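Local coordinates for protein BSU-2 beta-lactamase (Bacillus subtilis, PDB 6W5E) that probably hydrolyses the beta-lactam ring of beta-lactam antibiotics, as a serine-dependent class D beta-lactamase, at residues F43-G48 with T242-D246; Q72-T77 with L224-V228; A83-L87 with I196-M200; E95-W101 with R113-G118; G137-K142 with I155-I159. The contacts are given in a common frame with arbitrary orientation. Residues are numbered along the deposited sequence.

In the fold
Contacts 1 and 2 are both buried and share the antiparallel sheet, contact 1 near the start of strand 48-54. They touch through strands 236-244 and 225-233, with bonds such as Val244 O to Gly225 N at 2.9 Å. Contact 2 is most central, and its tryptophan ties the sheet to the loop bearing Ser76. Contact 3 is also buried, but joins two helices by apolar side chains alone. It touches contact 4 through the Arg199 NH2 to Glu95 OE2 salt bridge (3.0 Å), and contact 5 where Ile85 meets Met141. Contact 4 lies at the surface and is mostly backbone hydrogen bonding. Contact 5 is partly buried, with two isoleucines against a helix and one bridging water.

Contact 1 (F43-G48 with T242-D246); sequences FKDTDG and TNVDD
Phe43 turns the edge of its ring to two side chains of the last sheet strand: CE1 lies 3.9 Å from Val244 CG1, and CZ lies 4.3 Å from Thr242 CG2. Its chi1 is m. A type I turn from Phe43 to Thr46 brings the chain round, closed by Thr46 N to Phe43 O at 3.1 Å. The chain then extends and runs antiparallel to residues 242-246. Gly48 faces Val244 as a non-hydrogen-bonded pair, CA to CA 4.1 Å. A CB on Gly48 would clash with Val244 CG1 and Phe43 CE1, so the close approach depends on glycine. One step earlier, Asp47 lies beside Asp245, CA to CA 5.5 Å. Asp245 N donates to Asp47 O at 2.9 Å. Asp47 N donates to Asp245 OD1, also at 2.9 Å, and the p rotamer of Asp245 places this carboxylate. Val244 CA adds a CH...O contact of 3.3 Å to Asp47 O. Thr46 CG2 rests 3.7 Å from Val244 CG1. Asp245 centres an inverse gamma turn where the strand ends. This is first-to-last strand pairing in the antiparallel sheet of the penicillin-recognising fold. Strand 48-54 starts here beside 236-244, whose other neighbour is 225-233. Phe43, Thr242 and Val244 also touch helix 248-261, which covers this side of the sheet.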
# COMPACT_ATOMS: atom_id res chain seq x y z
N PHE A 43 17.41 8.01 6.27
CA PHE A 43 16.70 8.02 7.53
C PHE A 43 17.49 8.70 8.64
O PHE A 43 17.16 8.52 9.82
CB PHE A 43 16.39 6.59 7.99
CG PHE A 43 15.46 5.86 7.09
CD1 PHE A 43 14.09 5.91 7.29
CD2 PHE A 43 15.96 5.10 6.03
CE1 PHE A 43 13.24 5.22 6.47
CE2 PHE A 43 15.11 4.42 5.20
CZ PHE A 43 13.75 4.48 5.42
N LYS A 44 18.54 9.44 8.30
CA LYS A 44 19.39 10.01 9.35
C LYS A 44 18.61 10.93 10.28
O LYS A 44 18.99 11.08 11.45
CB LYS A 44 20.59 10.73 8.73
CG LYS A 44 20.22 11.88 7.82
N ASP A 45 17.52 11.53 9.80
CA ASP A 45 16.70 12.42 10.61
C ASP A 45 15.27 11.90 10.79
O ASP A 45 14.38 12.66 11.18
CB ASP A 45 16.70 13.83 10.03
CG ASP A 45 18.01 14.56 10.28
OD1 ASP A 45 18.96 14.38 9.49
OD2 ASP A 45 18.08 15.32 11.27
N THR A 46 15.04 10.62 10.53
CA THR A 46 13.69 10.07 10.50
C THR A 46 13.68 8.72 11.21
O THR A 46 14.58 7.90 11.01
CB THR A 46 13.26 9.87 9.05
OG1 THR A 46 13.32 11.12 8.36
CG2 THR A 46 11.84 9.36 8.97
N ASP A 47 12.67 8.49 12.04
CA ASP A 47 12.45 7.18 12.64
C ASP A 47 11.70 6.33 11.61
O ASP A 47 10.53 6.57 11.34
CB ASP A 47 11.62 7.36 13.91
CG ASP A 47 11.65 6.15 14.81
OD1 ASP A 47 12.29 5.14 14.44
OD2 ASP A 47 11.03 6.19 15.90
N GLY A 48 12.38 5.36 11.00
CA GLY A 48 11.74 4.66 9.90
C GLY A 48 12.35 3.31 9.62
O GLY A 48 13.38 2.93 10.19
N THR A 242 8.08 1.03 2.98
CA THR A 242 8.70 2.10 3.75
C THR A 242 7.70 2.61 4.77
O THR A 242 6.52 2.81 4.44
CB THR A 242 9.14 3.23 2.83
OG1 THR A 242 10.03 2.70 1.85
CG2 THR A 242 9.85 4.34 3.62
N ASN A 243 8.16 2.81 6.00
CA ASN A 243 7.29 3.28 7.08
C ASN A 243 8.09 4.24 7.94
O ASN A 243 9.25 3.96 8.27
CB ASN A 243 6.80 2.07 7.90
CG ASN A 243 6.25 2.46 9.25
OD1 ASN A 243 6.98 2.46 10.24
ND2 ASN A 243 4.96 2.78 9.30
N VAL A 244 7.49 5.39 8.29
CA VAL A 244 8.21 6.49 8.94
C VAL A 244 7.30 7.18 9.95
O VAL A 244 6.07 7.15 9.86
CB VAL A 244 8.74 7.53 7.92
CG1 VAL A 244 9.83 6.95 7.04
CG2 VAL A 244 7.60 8.09 7.07
N ASP A 245 7.94 7.87 10.91
CA ASP A 245 7.25 8.78 11.82
C ASP A 245 7.11 10.16 11.18
O ASP A 245 7.52 11.18 11.75
CB ASP A 245 7.99 8.84 13.18
CG ASP A 245 9.29 9.64 13.13
OD1 ASP A 245 9.99 9.59 12.09
OD2 ASP A 245 9.63 10.31 14.13
N ASP A 246 6.51 10.21 9.99
CA ASP A 246 6.42 11.39 9.15
C ASP A 246 5.31 11.11 8.15
O ASP A 246 4.59 10.11 8.28
CB ASP A 246 7.78 11.64 8.48
CG ASP A 246 8.02 13.11 8.13
OD1 ASP A 246 7.07 13.84 7.82
OD2 ASP A 246 9.20 13.52 8.14

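Contact 2 (Q72-T77 with L224-V228)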
# COMPACT_ATOMS: atom_id res chain seq x y z
N GLN A 72 1.73 -1.38 13.17
CA GLN A 72 1.29 0.00 13.14
C GLN A 72 -0.00 0.09 12.34
O GLN A 72 -0.32 -0.80 11.55
CB GLN A 72 2.38 0.90 12.56
CG GLN A 72 3.64 0.92 13.42
CD GLN A 72 4.81 1.55 12.72
OE1 GLN A 72 4.80 2.75 12.45
NE2 GLN A 72 5.82 0.74 12.42
N THR A 73 -0.76 1.16 12.54
CA THR A 73 -2.01 1.29 11.82
C THR A 73 -1.72 1.52 10.33
O THR A 73 -0.79 2.25 9.99
CB THR A 73 -2.86 2.41 12.42
OG1 THR A 73 -2.16 3.66 12.36
CG2 THR A 73 -3.22 2.10 13.89
N PRO A 74 -2.45 0.86 9.43
CA PRO A 74 -2.05 0.87 8.02
C PRO A 74 -2.43 2.13 7.27
O PRO A 74 -1.83 2.40 6.21
CB PRO A 74 -2.79 -0.35 7.43
CG PRO A 74 -3.99 -0.49 8.31
CD PRO A 74 -3.52 -0.12 9.70
N GLN A 75 -3.39 2.91 7.75
CA GLN A 75 -3.85 4.10 7.04
C GLN A 75 -4.29 3.68 5.64
O GLN A 75 -4.76 2.55 5.43
CB GLN A 75 -2.79 5.19 7.10
CG GLN A 75 -2.26 5.50 8.50
CD GLN A 75 -3.35 5.78 9.51
OE1 GLN A 75 -3.43 5.14 10.56
NE2 GLN A 75 -4.22 6.73 9.20
N SER A 76 -4.08 4.53 4.64
CA SER A 76 -4.65 4.24 3.33
C SER A 76 -3.91 3.15 2.56
O SER A 76 -4.34 2.81 1.46
CB SER A 76 -4.75 5.51 2.50
OG SER A 76 -5.76 6.36 3.02
N THR A 77 -2.81 2.58 3.09
CA THR A 77 -2.29 1.37 2.47
C THR A 77 -3.32 0.26 2.49
O THR A 77 -3.24 -0.67 1.68
CB THR A 77 -0.99 0.88 3.13
OG1 THR A 77 -1.25 0.43 4.47
CG2 THR A 77 0.07 1.97 3.15
N LEU A 224 2.62 9.52 11.03
CA LEU A 224 2.84 8.14 10.62
C LEU A 224 2.66 8.10 9.11
O LEU A 224 1.69 8.65 8.59
CB LEU A 224 1.81 7.22 11.27
CG LEU A 224 1.78 5.77 10.81
CD1 LEU A 224 3.12 5.10 11.09
CD2 LEU A 224 0.65 5.04 11.51
N GLY A 225 3.60 7.47 8.42
CA GLY A 225 3.59 7.49 6.97
C GLY A 225 4.06 6.17 6.40
O GLY A 225 4.94 5.50 6.96
N TRP A 226 3.48 5.81 5.26
CA TRP A 226 3.80 4.57 4.57
C TRP A 226 3.92 4.83 3.07
O TRP A 226 3.21 5.67 2.52
CB TRP A 226 2.66 3.57 4.67
CG TRP A 226 2.27 3.00 6.00
CD1 TRP A 226 1.35 3.50 6.87
CD2 TRP A 226 2.69 1.73 6.53
NE1 TRP A 226 1.20 2.64 7.94
CE2 TRP A 226 2.01 1.55 7.76
CE3 TRP A 226 3.59 0.75 6.10
CZ2 TRP A 226 2.19 0.42 8.55
CZ3 TRP A 226 3.77 -0.38 6.89
CH2 TRP A 226 3.08 -0.53 8.11
N PHE A 227 4.76 4.04 2.41
CA PHE A 227 4.70 3.87 0.96
C PHE A 227 5.06 2.42 0.67
O PHE A 227 6.15 1.97 1.02
CB PHE A 227 5.62 4.84 0.21
CG PHE A 227 5.48 4.78 -1.29
CD1 PHE A 227 4.27 5.09 -1.91
CD2 PHE A 227 6.56 4.41 -2.09
CE1 PHE A 227 4.15 5.03 -3.30
CE2 PHE A 227 6.43 4.36 -3.47
CZ PHE A 227 5.23 4.67 -4.07
N VAL A 228 4.12 1.68 0.09
CA VAL A 228 4.27 0.24 -0.08
C VAL A 228 3.92 -0.13 -1.52
O VAL A 228 3.09 0.52 -2.15
CB VAL A 228 3.39 -0.55 0.93
CG1 VAL A 228 3.64 -0.04 2.36
CG2 VAL A 228 1.91 -0.44 0.60
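Leu224 comes first. Its CD1 lies 3.2 Å from Gln72 OE1, and its CD2 lies 3.2 Å from Thr73 OG1. Gln72 NE2 bonds to Asn243 OD1 on the neighbouring strand 236-244. The Thr73 hydroxyl donates to Gln75 OE1 at 2.7 Å, so the leucine packs on a loop already braced by its own bonds. Trp226 is the main anchor. Its NE1 donates to Thr73 O at 2.9 Å, and its CB meets Thr77 CG2 at 3.4 Å. The ring also runs past Gln72 CB, 4.0 Å from Trp226 CZ2. Val228 ends the contact, with CG2 4.0 Å from Thr77 CG2. Thr77 is held in turn by its OG1 donating to Pro74 O at 2.7 Å. Ser76 makes no contact across the pair, but its OG bonds to the carboxylated lysine at position 79 and to a bound malonate. This matches the Ser-x-x-Lys motif of class D enzymes, where the serine is the probable nucleophile. Trp226 thus joins the sheet to residues on both sides of Ser76. Strand 225-233 lies between 209-217 and 236-244, and Trp226 and Val228 also touch helix 172-184.

Contact 3 (A83-L87 with I196-M200); sequences ALIGL and IVKRM. With EDO (1,2-ethanediol), chain F.
One methyl group, CG2 of Val197, receives a side chain from every residue of helix segment 83-87 that touches helix segment 196-200. It lies 3.6 Å from Leu84 CD2, 3.8 Å from Leu87 CD1 and 3.9 Å from Ala83 CB. The t rotamer of Val197 aims this methyl at the partner helix. Both segments are regular alpha helix, with Leu87 N to Ala83 O and Met200 N to Ile196 O each at 2.9 Å. Their axes come within 10.6 Å, and their directions differ by 141°, so they run roughly antiparallel. Leu84 and Val197 set the register, CA to CA 6.6 Å. Leu84 and Leu87 both take the mt rotamer. Leu87 CD1 also meets Ile196 CG2 at 3.8 Å and Met200 CE at 4.2 Å. Met200 has chi1 m, chi2 t and chi3 m, which carries its CE to 3.8 Å from Ala83 CB. No hydrogen bond crosses the pair. Lys198 takes no part; its NZ makes a salt bridge to Glu185 and a weak 2.9 Å hydrogen bond to O1 of a 1,2-ethanediol, probably from the crystallisation liquor. Leu117 and Met121 of helix 117-122 close over the same apolar cluster. The contact is plain helix-helix packing in the helical part of the penicillin-recognising fold, where helix 81-88 follows the Ser-x-x-Lys motif.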
# COMPACT_ATOMS: atom_id res chain seq x y z
N ALA A 83 -9.77 -2.82 -1.98
CA ALA A 83 -10.07 -2.94 -3.40
C ALA A 83 -10.10 -4.39 -3.85
O ALA A 83 -11.01 -4.79 -4.59
CB ALA A 83 -9.04 -2.15 -4.22
N LEU A 84 -9.13 -5.20 -3.41
CA LEU A 84 -9.13 -6.62 -3.77
C LEU A 84 -10.40 -7.31 -3.30
O LEU A 84 -11.08 -7.99 -4.09
CB LEU A 84 -7.89 -7.31 -3.19
CG LEU A 84 -6.55 -6.96 -3.84
CD1 LEU A 84 -5.41 -7.33 -2.91
CD2 LEU A 84 -6.41 -7.66 -5.19
N ILE A 85 -10.74 -7.16 -2.02
CA ILE A 85 -11.95 -7.79 -1.49
C ILE A 85 -13.18 -7.26 -2.21
O ILE A 85 -14.06 -8.03 -2.61
CB ILE A 85 -12.06 -7.58 0.02
CG1 ILE A 85 -10.89 -8.23 0.76
CG2 ILE A 85 -13.40 -8.11 0.54
CD1 ILE A 85 -10.78 -7.75 2.20
N GLY A 86 -13.25 -5.94 -2.37
CA GLY A 86 -14.44 -5.33 -2.93
C GLY A 86 -14.71 -5.79 -4.35
O GLY A 86 -15.86 -6.06 -4.71
N LEU A 87 -13.66 -5.89 -5.17
CA LEU A 87 -13.84 -6.41 -6.52
C LEU A 87 -14.20 -7.89 -6.49
O LEU A 87 -15.09 -8.33 -7.23
CB LEU A 87 -12.56 -6.19 -7.33
CG LEU A 87 -12.27 -4.74 -7.70
CD1 LEU A 87 -10.81 -4.55 -8.12
CD2 LEU A 87 -13.24 -4.26 -8.79
N ILE A 196 -6.43 -5.64 -12.11
CA ILE A 196 -7.06 -4.33 -11.93
C ILE A 196 -6.43 -3.58 -10.76
O ILE A 196 -6.11 -2.39 -10.87
CB ILE A 196 -8.58 -4.48 -11.76
CG1 ILE A 196 -9.22 -4.95 -13.07
CG2 ILE A 196 -9.23 -3.17 -11.31
CD1 ILE A 196 -10.59 -5.56 -12.91
N VAL A 197 -6.25 -4.25 -9.62
CA VAL A 197 -5.70 -3.55 -8.46
C VAL A 197 -4.27 -3.10 -8.73
O VAL A 197 -3.88 -1.97 -8.39
CB VAL A 197 -5.83 -4.40 -7.18
CG1 VAL A 197 -5.06 -3.75 -6.02
CG2 VAL A 197 -7.29 -4.55 -6.82
N LYS A 198 -3.46 -3.95 -9.36
CA LYS A 198 -2.12 -3.53 -9.76
C LYS A 198 -2.17 -2.29 -10.64
O LYS A 198 -1.42 -1.34 -10.43
CB LYS A 198 -1.38 -4.67 -10.48
CG LYS A 198 -0.87 -5.76 -9.56
CD LYS A 198 -0.14 -6.83 -10.37
CE LYS A 198 0.55 -7.85 -9.47
NZ LYS A 198 1.30 -8.85 -10.28
N ARG A 199 -3.06 -2.28 -11.64
CA ARG A 199 -3.16 -1.12 -12.51
C ARG A 199 -3.52 0.13 -11.72
O ARG A 199 -2.97 1.21 -11.96
CB ARG A 199 -4.17 -1.36 -13.63
CG ARG A 199 -3.64 -2.30 -14.71
CD ARG A 199 -4.32 -2.09 -16.05
NE ARG A 199 -5.78 -2.13 -15.93
CZ ARG A 199 -6.51 -3.23 -16.09
NH1 ARG A 199 -5.93 -4.39 -16.36
NH2 ARG A 199 -7.83 -3.16 -15.96
N MET A 200 -4.43 -0.00 -10.74
CA MET A 200 -4.81 1.15 -9.94
C MET A 200 -3.66 1.67 -9.09
O MET A 200 -3.69 2.83 -8.68
CB MET A 200 -6.00 0.82 -9.02
CG MET A 200 -7.28 0.50 -9.78
SD MET A 200 -8.73 0.36 -8.72
CE MET A 200 -8.41 -1.12 -7.81
C1 EDO F . 4.53 -8.08 -10.47
O1 EDO F . 3.56 -7.31 -11.20
C2 EDO F . 5.23 -7.20 -9.45
O2 EDO F . 5.81 -6.06 -10.11

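Contact 4 (E95-W101 with R113-G118)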
# COMPACT_ATOMS: atom_id res chain seq x y z
N GLU A 95 -12.40 -0.66 -11.77
CA GLU A 95 -11.67 0.52 -11.34
C GLU A 95 -12.43 1.81 -11.62
O GLU A 95 -12.05 2.87 -11.10
CB GLU A 95 -10.27 0.55 -11.99
CG GLU A 95 -10.27 0.74 -13.51
CD GLU A 95 -10.27 -0.57 -14.29
OE1 GLU A 95 -11.12 -1.44 -14.02
OE2 GLU A 95 -9.42 -0.73 -15.21
N TYR A 96 -13.50 1.75 -12.41
CA TYR A 96 -14.25 2.93 -12.81
C TYR A 96 -15.59 3.06 -12.10
O TYR A 96 -16.43 3.88 -12.51
CB TYR A 96 -14.49 2.90 -14.32
CG TYR A 96 -13.25 2.78 -15.18
CD1 TYR A 96 -12.26 3.75 -15.13
CD2 TYR A 96 -13.12 1.73 -16.07
CE1 TYR A 96 -11.13 3.66 -15.95
CE2 TYR A 96 -12.01 1.63 -16.90
CZ TYR A 96 -11.02 2.60 -16.83
OH TYR A 96 -9.91 2.54 -17.65
N ASP A 97 -15.85 2.25 -11.08
CA ASP A 97 -17.14 2.26 -10.41
C ASP A 97 -17.32 3.60 -9.69
O ASP A 97 -16.59 3.89 -8.74
CB ASP A 97 -17.19 1.09 -9.43
CG ASP A 97 -18.56 0.85 -8.86
OD1 ASP A 97 -19.22 1.83 -8.44
OD2 ASP A 97 -18.99 -0.33 -8.82
N VAL A 98 -18.29 4.39 -10.14
CA VAL A 98 -18.48 5.76 -9.67
C VAL A 98 -19.33 5.78 -8.41
O VAL A 98 -20.44 5.23 -8.39
CB VAL A 98 -19.13 6.63 -10.75
CG1 VAL A 98 -19.39 8.04 -10.18
CG2 VAL A 98 -18.28 6.66 -12.00
N LYS A 99 -18.86 6.49 -7.39
CA LYS A 99 -19.69 6.91 -6.27
C LYS A 99 -19.74 8.43 -6.27
O LYS A 99 -18.70 9.09 -6.38
CB LYS A 99 -19.16 6.39 -4.93
CG LYS A 99 -19.20 4.87 -4.82
CD LYS A 99 -18.62 4.40 -3.49
CE LYS A 99 -18.44 2.88 -3.43
NZ LYS A 99 -19.71 2.14 -3.63
N ARG A 100 -20.94 8.99 -6.16
CA ARG A 100 -21.09 10.43 -6.25
C ARG A 100 -20.71 11.12 -4.95
O ARG A 100 -21.02 10.65 -3.85
CB ARG A 100 -22.53 10.78 -6.63
CG ARG A 100 -22.85 10.51 -8.09
CD ARG A 100 -24.26 10.95 -8.40
NE ARG A 100 -24.54 10.78 -9.81
CZ ARG A 100 -25.62 11.25 -10.43
NH1 ARG A 100 -26.52 11.94 -9.75
NH2 ARG A 100 -25.79 11.03 -11.72
N TRP A 101 -20.01 12.24 -5.08
CA TRP A 101 -19.65 13.09 -3.95
C TRP A 101 -20.91 13.67 -3.33
O TRP A 101 -21.88 14.00 -4.03
CB TRP A 101 -18.74 14.21 -4.45
CG TRP A 101 -18.31 15.24 -3.44
CD1 TRP A 101 -17.80 15.02 -2.18
CD2 TRP A 101 -18.29 16.66 -3.64
NE1 TRP A 101 -17.50 16.22 -1.59
CE2 TRP A 101 -17.78 17.24 -2.46
CE3 TRP A 101 -18.66 17.50 -4.69
CZ2 TRP A 101 -17.64 18.62 -2.30
CZ3 TRP A 101 -18.52 18.87 -4.54
CH2 TRP A 101 -18.02 19.42 -3.35
N ARG A 113 -15.06 15.76 -5.13
CA ARG A 113 -15.50 15.48 -6.49
C ARG A 113 -16.00 14.04 -6.51
O ARG A 113 -15.72 13.26 -5.60
CB ARG A 113 -14.33 15.64 -7.48
CG ARG A 113 -13.24 14.57 -7.27
CD ARG A 113 -12.11 14.61 -8.29
NE ARG A 113 -11.29 15.81 -8.18
CZ ARG A 113 -9.99 15.88 -8.46
NH1 ARG A 113 -9.35 17.03 -8.33
NH2 ARG A 113 -9.34 14.80 -8.89
N ASP A 114 -16.75 13.69 -7.55
CA ASP A 114 -17.12 12.30 -7.71
C ASP A 114 -15.86 11.47 -7.88
O ASP A 114 -14.86 11.93 -8.44
CB ASP A 114 -17.99 12.12 -8.96
CG ASP A 114 -19.33 12.84 -8.87
OD1 ASP A 114 -19.81 13.13 -7.75
OD2 ASP A 114 -19.91 13.10 -9.94
N HIS A 115 -15.89 10.24 -7.36
CA HIS A 115 -14.73 9.37 -7.40
C HIS A 115 -15.10 7.97 -7.88
O HIS A 115 -16.26 7.56 -7.84
CB HIS A 115 -14.06 9.30 -6.02
CG HIS A 115 -12.99 10.33 -5.85
ND1 HIS A 115 -11.75 10.21 -6.42
CD2 HIS A 115 -13.00 11.52 -5.20
CE1 HIS A 115 -11.03 11.28 -6.13
NE2 HIS A 115 -11.77 12.09 -5.39
N THR A 116 -14.08 7.26 -8.34
CA THR A 116 -14.16 5.84 -8.66
C THR A 116 -13.20 5.07 -7.76
O THR A 116 -12.41 5.65 -7.01
CB THR A 116 -13.80 5.57 -10.13
OG1 THR A 116 -12.40 5.83 -10.34
CG2 THR A 116 -14.62 6.44 -11.05
N LEU A 117 -13.30 3.75 -7.83
CA LEU A 117 -12.39 2.90 -7.08
C LEU A 117 -10.94 3.27 -7.38
O LEU A 117 -10.10 3.39 -6.47
CB LEU A 117 -12.68 1.43 -7.41
CG LEU A 117 -11.90 0.38 -6.62
CD1 LEU A 117 -12.37 0.31 -5.17
CD2 LEU A 117 -12.02 -0.97 -7.30
N GLY A 118 -10.63 3.49 -8.66
CA GLY A 118 -9.26 3.82 -9.04
C GLY A 118 -8.84 5.24 -8.68
O GLY A 118 -7.72 5.46 -8.21
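Two short, weakly bonded antiparallel strands meet here, and their backbone polar groups supply most of the bonds. Lys99 and His115 form the hydrogen-bonded pair: Lys99 N to His115 O at 2.8 Å, and His115 N to Lys99 O at 3.2 Å. Toward one end, Asp114 OD1 accepts from Trp101 N at 2.8 Å. Toward helix 117-122, Glu95 O accepts from Gly118 N at 2.9 Å and from Thr116 OG1 at 3.1 Å. Asp97 O takes a weak bond from Leu117 N at 3.4 Å and a firmer one from Tyr128 OH. Thr116 is the N-cap: its OG1 also caps a backbone N of the first helical turn, and its N bonds to Ser119 OG. His115 ND1 also pairs with Ser119 OG, while NE2 pairs with Ser110 O. The Glu95 carboxylate pairs with Arg199, and Trp101 NE1 with Val104 O. So first-turn amides that a helix cannot satisfy itself find acceptors in residues 95-97, and hydrogen bonding, mostly backbone with help from Asp114 and Thr116, dominates this surface pairing.

Contact 5 (G137-K142 with I155-I159)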
# COMPACT_ATOMS: atom_id res chain seq x y z
N GLY A 137 -18.91 -5.22 4.63
CA GLY A 137 -19.57 -5.63 5.87
C GLY A 137 -18.62 -6.35 6.82
O GLY A 137 -17.65 -6.98 6.42
N GLU A 138 -18.94 -6.24 8.11
CA GLU A 138 -18.08 -6.73 9.18
C GLU A 138 -17.71 -8.20 9.00
O GLU A 138 -16.54 -8.57 9.05
CB GLU A 138 -18.78 -6.53 10.52
CG GLU A 138 -18.03 -7.04 11.74
CD GLU A 138 -17.18 -5.96 12.36
OE1 GLU A 138 -17.13 -4.85 11.78
OE2 GLU A 138 -16.58 -6.21 13.42
N GLU A 139 -18.72 -9.06 8.82
CA GLU A 139 -18.45 -10.49 8.80
C GLU A 139 -17.59 -10.89 7.60
O GLU A 139 -16.68 -11.72 7.73
CB GLU A 139 -19.77 -11.27 8.80
CG GLU A 139 -20.69 -10.92 9.97
CD GLU A 139 -21.80 -9.95 9.58
OE1 GLU A 139 -21.51 -8.82 9.09
OE2 GLU A 139 -22.99 -10.32 9.78
N ARG A 140 -17.86 -10.32 6.43
CA ARG A 140 -17.05 -10.63 5.26
C ARG A 140 -15.64 -10.10 5.42
O ARG A 140 -14.67 -10.79 5.09
CB ARG A 140 -17.70 -10.05 4.00
CG ARG A 140 -19.00 -10.73 3.65
CD ARG A 140 -19.31 -10.61 2.18
NE ARG A 140 -19.68 -9.25 1.80
CZ ARG A 140 -20.23 -8.95 0.63
NH1 ARG A 140 -20.45 -9.90 -0.26
NH2 ARG A 140 -20.55 -7.69 0.36
N MET A 141 -15.50 -8.88 5.95
CA MET A 141 -14.17 -8.32 6.16
C MET A 141 -13.35 -9.20 7.10
O MET A 141 -12.17 -9.46 6.84
CB MET A 141 -14.30 -6.90 6.72
CG MET A 141 -12.99 -6.13 6.72
SD MET A 141 -12.46 -5.63 5.06
CE MET A 141 -13.62 -4.30 4.73
N LYS A 142 -13.97 -9.67 8.19
CA LYS A 142 -13.23 -10.46 9.17
C LYS A 142 -12.72 -11.76 8.57
O LYS A 142 -11.55 -12.13 8.75
CB LYS A 142 -14.12 -10.73 10.39
CG LYS A 142 -13.42 -11.42 11.53
CD LYS A 142 -12.32 -10.54 12.12
CE LYS A 142 -11.86 -11.04 13.48
NZ LYS A 142 -10.65 -10.32 13.96
N ILE A 155 -10.79 -5.42 13.61
CA ILE A 155 -11.67 -4.44 12.97
C ILE A 155 -12.67 -3.84 13.96
O ILE A 155 -13.65 -3.23 13.55
CB ILE A 155 -12.34 -4.99 11.70
CG1 ILE A 155 -13.30 -6.15 12.01
CG2 ILE A 155 -11.29 -5.46 10.71
CD1 ILE A 155 -14.18 -6.57 10.81
N SER A 156 -12.42 -3.99 15.26
CA SER A 156 -13.34 -3.48 16.27
C SER A 156 -13.48 -1.96 16.25
O SER A 156 -14.43 -1.44 16.83
CB SER A 156 -12.94 -3.99 17.66
OG SER A 156 -11.73 -3.38 18.09
N GLY A 157 -12.55 -1.25 15.61
CA GLY A 157 -12.69 0.19 15.46
C GLY A 157 -13.86 0.63 14.61
O GLY A 157 -14.14 1.83 14.54
N GLY A 158 -14.55 -0.30 13.97
CA GLY A 158 -15.73 0.02 13.19
C GLY A 158 -15.48 -0.22 11.71
O GLY A 158 -14.38 -0.00 11.19
N ILE A 159 -16.53 -0.65 11.01
CA ILE A 159 -16.40 -1.15 9.64
C ILE A 159 -15.79 -0.12 8.70
O ILE A 159 -15.12 -0.48 7.73
CB ILE A 159 -17.75 -1.70 9.13
CG1 ILE A 159 -17.58 -2.37 7.76
CG2 ILE A 159 -18.79 -0.59 9.06
CD1 ILE A 159 -16.58 -3.51 7.74
O HOH W 1 -12.22 -7.59 14.99
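A helix start packs here against a type I turn, which runs from Ile155 to Gly158. Gly137 leaves helix 126-136 with positive phi and is the N-cap of helix 138-147, so it joins the two helices. Its C atom lies 3.6 Å from Ile159 CD1. Glu138 follows, with N also 3.6 Å from Ile159 CD1. Its side chain reaches Ile155, with CD 3.4 Å from Ile155 CD1. Glu139 and Arg140 take no part. One helical turn on, Met141 offers CB to both isoleucines, at 4.1 Å from Ile155 CD1 and 4.2 Å from Ile159 CD1. Met141 also touches Ile85 of helix 81-88, joining the turn and helix 138-147 to the helical part of the fold; Phe162 of a loop touches both Met141 and Ile155. Lys142 packs its CB 4.2 Å from Ile155 CD1, while its NZ bonds to Glu153 O. A water links the segments, accepting from Ile155 N at 2.9 Å and weakly from Lys142 NZ at 3.3 Å.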